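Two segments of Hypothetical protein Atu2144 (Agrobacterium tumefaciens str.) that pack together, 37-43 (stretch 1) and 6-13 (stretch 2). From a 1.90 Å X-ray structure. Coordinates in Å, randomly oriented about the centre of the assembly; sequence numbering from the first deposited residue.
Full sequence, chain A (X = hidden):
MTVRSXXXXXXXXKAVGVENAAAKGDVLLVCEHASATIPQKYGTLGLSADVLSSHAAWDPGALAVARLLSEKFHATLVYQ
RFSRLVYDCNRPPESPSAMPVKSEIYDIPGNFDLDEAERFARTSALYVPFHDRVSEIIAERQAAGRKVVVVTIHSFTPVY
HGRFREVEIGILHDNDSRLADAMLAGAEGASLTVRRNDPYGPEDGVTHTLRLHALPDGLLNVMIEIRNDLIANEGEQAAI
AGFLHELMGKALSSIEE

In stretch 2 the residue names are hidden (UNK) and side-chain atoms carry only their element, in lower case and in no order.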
# COMPACT_ATOMS: atom_id res chain seq x y z
N THR A 37 15.39 12.58 -6.68
CA THR A 37 14.74 12.53 -7.98
C THR A 37 13.20 12.54 -7.87
O THR A 37 12.60 11.81 -7.10
CB THR A 37 15.17 11.31 -8.78
OG1 THR A 37 16.62 11.25 -8.82
CG2 THR A 37 14.63 11.42 -10.21
N ILE A 38 12.59 13.43 -8.65
CA ILE A 38 11.13 13.52 -8.77
C ILE A 38 10.79 12.88 -10.10
O ILE A 38 11.33 13.29 -11.15
CB ILE A 38 10.62 15.00 -8.78
CG1 ILE A 38 11.16 15.83 -7.61
CG2 ILE A 38 9.07 15.02 -8.79
CD1 ILE A 38 10.91 15.25 -6.23
N PRO A 39 9.89 11.87 -10.10
CA PRO A 39 9.46 11.30 -11.37
C PRO A 39 8.92 12.40 -12.29
O PRO A 39 8.31 13.35 -11.80
CB PRO A 39 8.35 10.33 -10.98
CG PRO A 39 8.60 10.01 -9.58
CD PRO A 39 9.21 11.22 -8.96
N GLN A 40 9.19 12.26 -13.58
CA GLN A 40 8.85 13.26 -14.59
C GLN A 40 7.38 13.65 -14.47
O GLN A 40 7.05 14.83 -14.52
CB GLN A 40 9.16 12.71 -15.99
CG GLN A 40 9.22 13.80 -17.08
CD GLN A 40 9.13 13.23 -18.50
OE1 GLN A 40 10.13 13.23 -19.23
NE2 GLN A 40 7.94 12.77 -18.91
N LYS A 41 6.50 12.69 -14.24
CA LYS A 41 5.07 12.99 -14.21
C LYS A 41 4.70 14.09 -13.20
O LYS A 41 3.70 14.78 -13.37
CB LYS A 41 4.25 11.70 -13.98
CG LYS A 41 4.35 11.10 -12.62
CD LYS A 41 3.29 9.95 -12.41
CE LYS A 41 1.94 10.44 -11.84
NZ LYS A 41 1.19 9.38 -11.01
N TYR A 42 5.51 14.28 -12.16
CA TYR A 42 5.19 15.24 -11.10
C TYR A 42 5.73 16.62 -11.33
O TYR A 42 5.37 17.54 -10.61
CB TYR A 42 5.65 14.71 -9.72
CG TYR A 42 4.87 13.49 -9.33
CD1 TYR A 42 3.55 13.60 -8.90
CD2 TYR A 42 5.41 12.24 -9.48
CE1 TYR A 42 2.81 12.49 -8.58
CE2 TYR A 42 4.69 11.12 -9.18
CZ TYR A 42 3.38 11.24 -8.73
OH TYR A 42 2.65 10.10 -8.45
N GLY A 43 6.59 16.80 -12.33
CA GLY A 43 7.22 18.08 -12.54
C GLY A 43 7.97 18.55 -11.32
O GLY A 43 8.77 17.81 -10.79
N UNK A 6 2.36 5.82 -17.70
CA UNK A 6 2.35 5.17 -16.35
C UNK A 6 3.11 6.05 -15.34
O UNK A 6 3.20 7.28 -15.50
n UNK A 6 7.06 2.07 -14.57
n UNK A 6 4.78 2.14 -14.77
c UNK A 6 2.45 2.75 -15.35
c UNK A 6 5.93 1.46 -14.87
c UNK A 6 3.44 1.61 -15.09
c UNK A 6 2.97 3.76 -16.42
n UNK A 6 5.97 0.19 -15.29
N UNK A 7 3.65 5.41 -14.30
CA UNK A 7 4.26 6.11 -13.21
C UNK A 7 5.64 6.64 -13.57
O UNK A 7 5.95 7.80 -13.28
c UNK A 7 4.50 5.94 -10.72
c UNK A 7 4.80 7.40 -8.38
c UNK A 7 4.34 5.20 -11.98
c UNK A 7 3.40 6.40 -10.02
c UNK A 7 5.76 6.26 -10.25
c UNK A 7 3.54 7.13 -8.86
c UNK A 7 5.91 6.98 -9.07
N UNK A 8 6.45 5.78 -14.19
CA UNK A 8 7.83 6.08 -14.56
C UNK A 8 8.02 6.12 -16.07
O UNK A 8 7.44 5.31 -16.80
c UNK A 8 8.82 5.03 -13.99
c UNK A 8 8.31 3.62 -10.51
c UNK A 8 9.27 5.92 -11.67
c UNK A 8 8.80 4.89 -12.48
c UNK A 8 8.34 3.74 -11.87
c UNK A 8 9.26 5.81 -10.30
c UNK A 8 8.78 4.66 -9.72
N UNK A 9 8.88 7.01 -16.53
CA UNK A 9 9.39 6.93 -17.90
C UNK A 9 10.35 5.74 -18.00
O UNK A 9 10.87 5.27 -16.98
o UNK A 9 11.29 8.38 -17.51
c UNK A 9 10.13 8.22 -18.32
c UNK A 9 9.22 9.45 -18.17
N UNK A 10 10.59 5.25 -19.21
CA UNK A 10 11.63 4.24 -19.43
C UNK A 10 12.98 4.68 -18.88
O UNK A 10 13.60 3.93 -18.12
o UNK A 10 10.65 2.16 -23.67
c UNK A 10 11.78 3.88 -20.92
o UNK A 10 12.68 1.71 -22.94
c UNK A 10 11.50 2.11 -22.75
c UNK A 10 11.08 2.58 -21.34
N UNK A 11 13.44 5.88 -19.24
CA UNK A 11 14.75 6.37 -18.82
C UNK A 11 14.90 6.51 -17.30
O UNK A 11 16.01 6.43 -16.78
c UNK A 11 15.05 7.70 -19.49
N UNK A 12 13.80 6.71 -16.59
CA UNK A 12 13.83 6.90 -15.14
C UNK A 12 14.19 5.65 -14.38
O UNK A 12 14.65 5.73 -13.23
c UNK A 12 12.43 8.83 -14.56
o UNK A 12 11.09 10.63 -14.08
o UNK A 12 10.01 8.74 -14.36
c UNK A 12 11.06 9.42 -14.31
c UNK A 12 12.45 7.37 -14.65
N UNK A 13 13.94 4.50 -15.01
CA UNK A 13 14.25 3.21 -14.40
C UNK A 13 13.25 2.81 -13.35
O UNK A 13 12.05 3.15 -13.43
O HOH W 1 7.23 9.88 -14.46
O HOH W 2 12.91 12.18 -13.10

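Position 6 carries seven side-chain atoms: a chain of three carbons, then a nitrogen, then a carbon bearing two further nitrogens. Its CA-to-CB bond points away from stretch 1 and the side chain stays clear of it; the backbone alone comes near, at Lys-41. The terminal guanidinium identifies Arg-6, with Arg-6 O 4.1 Å from Lys-41 CD.

Position 7 has one carbon followed by a ring of six carbons. The CA-to-CB bond runs sideways, yet chi1 near -160° (t) brings the ring up to stretch 1, where it meets the side chains of Tyr-42, Pro-39 and Lys-41. With no oxygen on the ring, the residue is Phe-7. Tyr-42 directs its edge toward the face of this ring in an offset edge-to-face pair, with ring centroids 5.7 Å apart and planes at 62°; Tyr-42 OH lies 3.1 Å from Phe-7 CE2. Pro-39 CG approaches Phe-7 CE1 at 4.1 Å, and Lys-41 NZ lies 3.8 Å from Phe-7 CD2. The backbone contributes too, since Lys-41 CD rests 3.5 Å from Phe-7 O.

Position 8 shows the same composition, one carbon and a six-carbon ring. Here CA-to-CB points away, but the end of the side chain comes nearer and touches Pro-39. This is Phe-8, with Phe-8 CE1 4.3 Å from Pro-39 CG. The proline ring thus makes apolar contacts with both phenylalanines.

At position 9 a single carbon carries one oxygen and one carbon, and the branch carbon meets the amide end of Gln-40. The branched pattern is that of Thr-9, whose methyl carbon, Thr-9 CG2, lies 3.6 Å from Gln-40 NE2.

Position 10 has three carbons, the third bearing two oxygens, and is out of reach of stretch 1. A carboxylate on a two-methylene chain makes it Glu-10, which begins a type I turn.

Position 11 has one side-chain carbon and nothing beyond it, likewise without a contact, so it is Ala-11.

Position 12 repeats the three carbons and two terminal oxygens, but its CA-to-CB bond points toward stretch 1, and a carboxylate oxygen reaches the backbone nitrogen of Gln-40. It is Glu-12. Glu-12 OE2 accepts a hydrogen bond from Gln-40 N at 2.6 Å, with an N-H...acceptor angle of 147°, while Glu-12 OE1 accepts one from Thr-9 N at 3.0 Å. In return, Glu-12 N donates to Thr-9 OG1 at 3.2 Å.

Position 13 has no side-chain atoms and does not touch stretch 1. It is Gly-13; its positive phi of 76° favours glycine. Gly-13 N closes the turn on Glu-10 O at 3.2 Å.

The contact therefore joins an apolar patch to a polar anchor. The carboxylate of Glu-12 links the start of the 3-10 segment to the backbone of its own stretch, and two waters extend this link. Water 1 donates to Phe-7 O (2.7 Å) and Glu-12 OE1 (3.0 Å) and accepts from Lys-41 N (2.9 Å); water 2 donates to Glu-12 OE2 (2.6 Å) and Ile-38 O (2.7 Å). Beside this network, Phe-7 packs against Pro-39 and Tyr-42, and Lys-41 NZ donates to Tyr-42 OH at 3.0 Å beside the Phe-7 ring. Together the stretches bury 365 Å².

Stretch 2 (6-13) RFFTEAEG
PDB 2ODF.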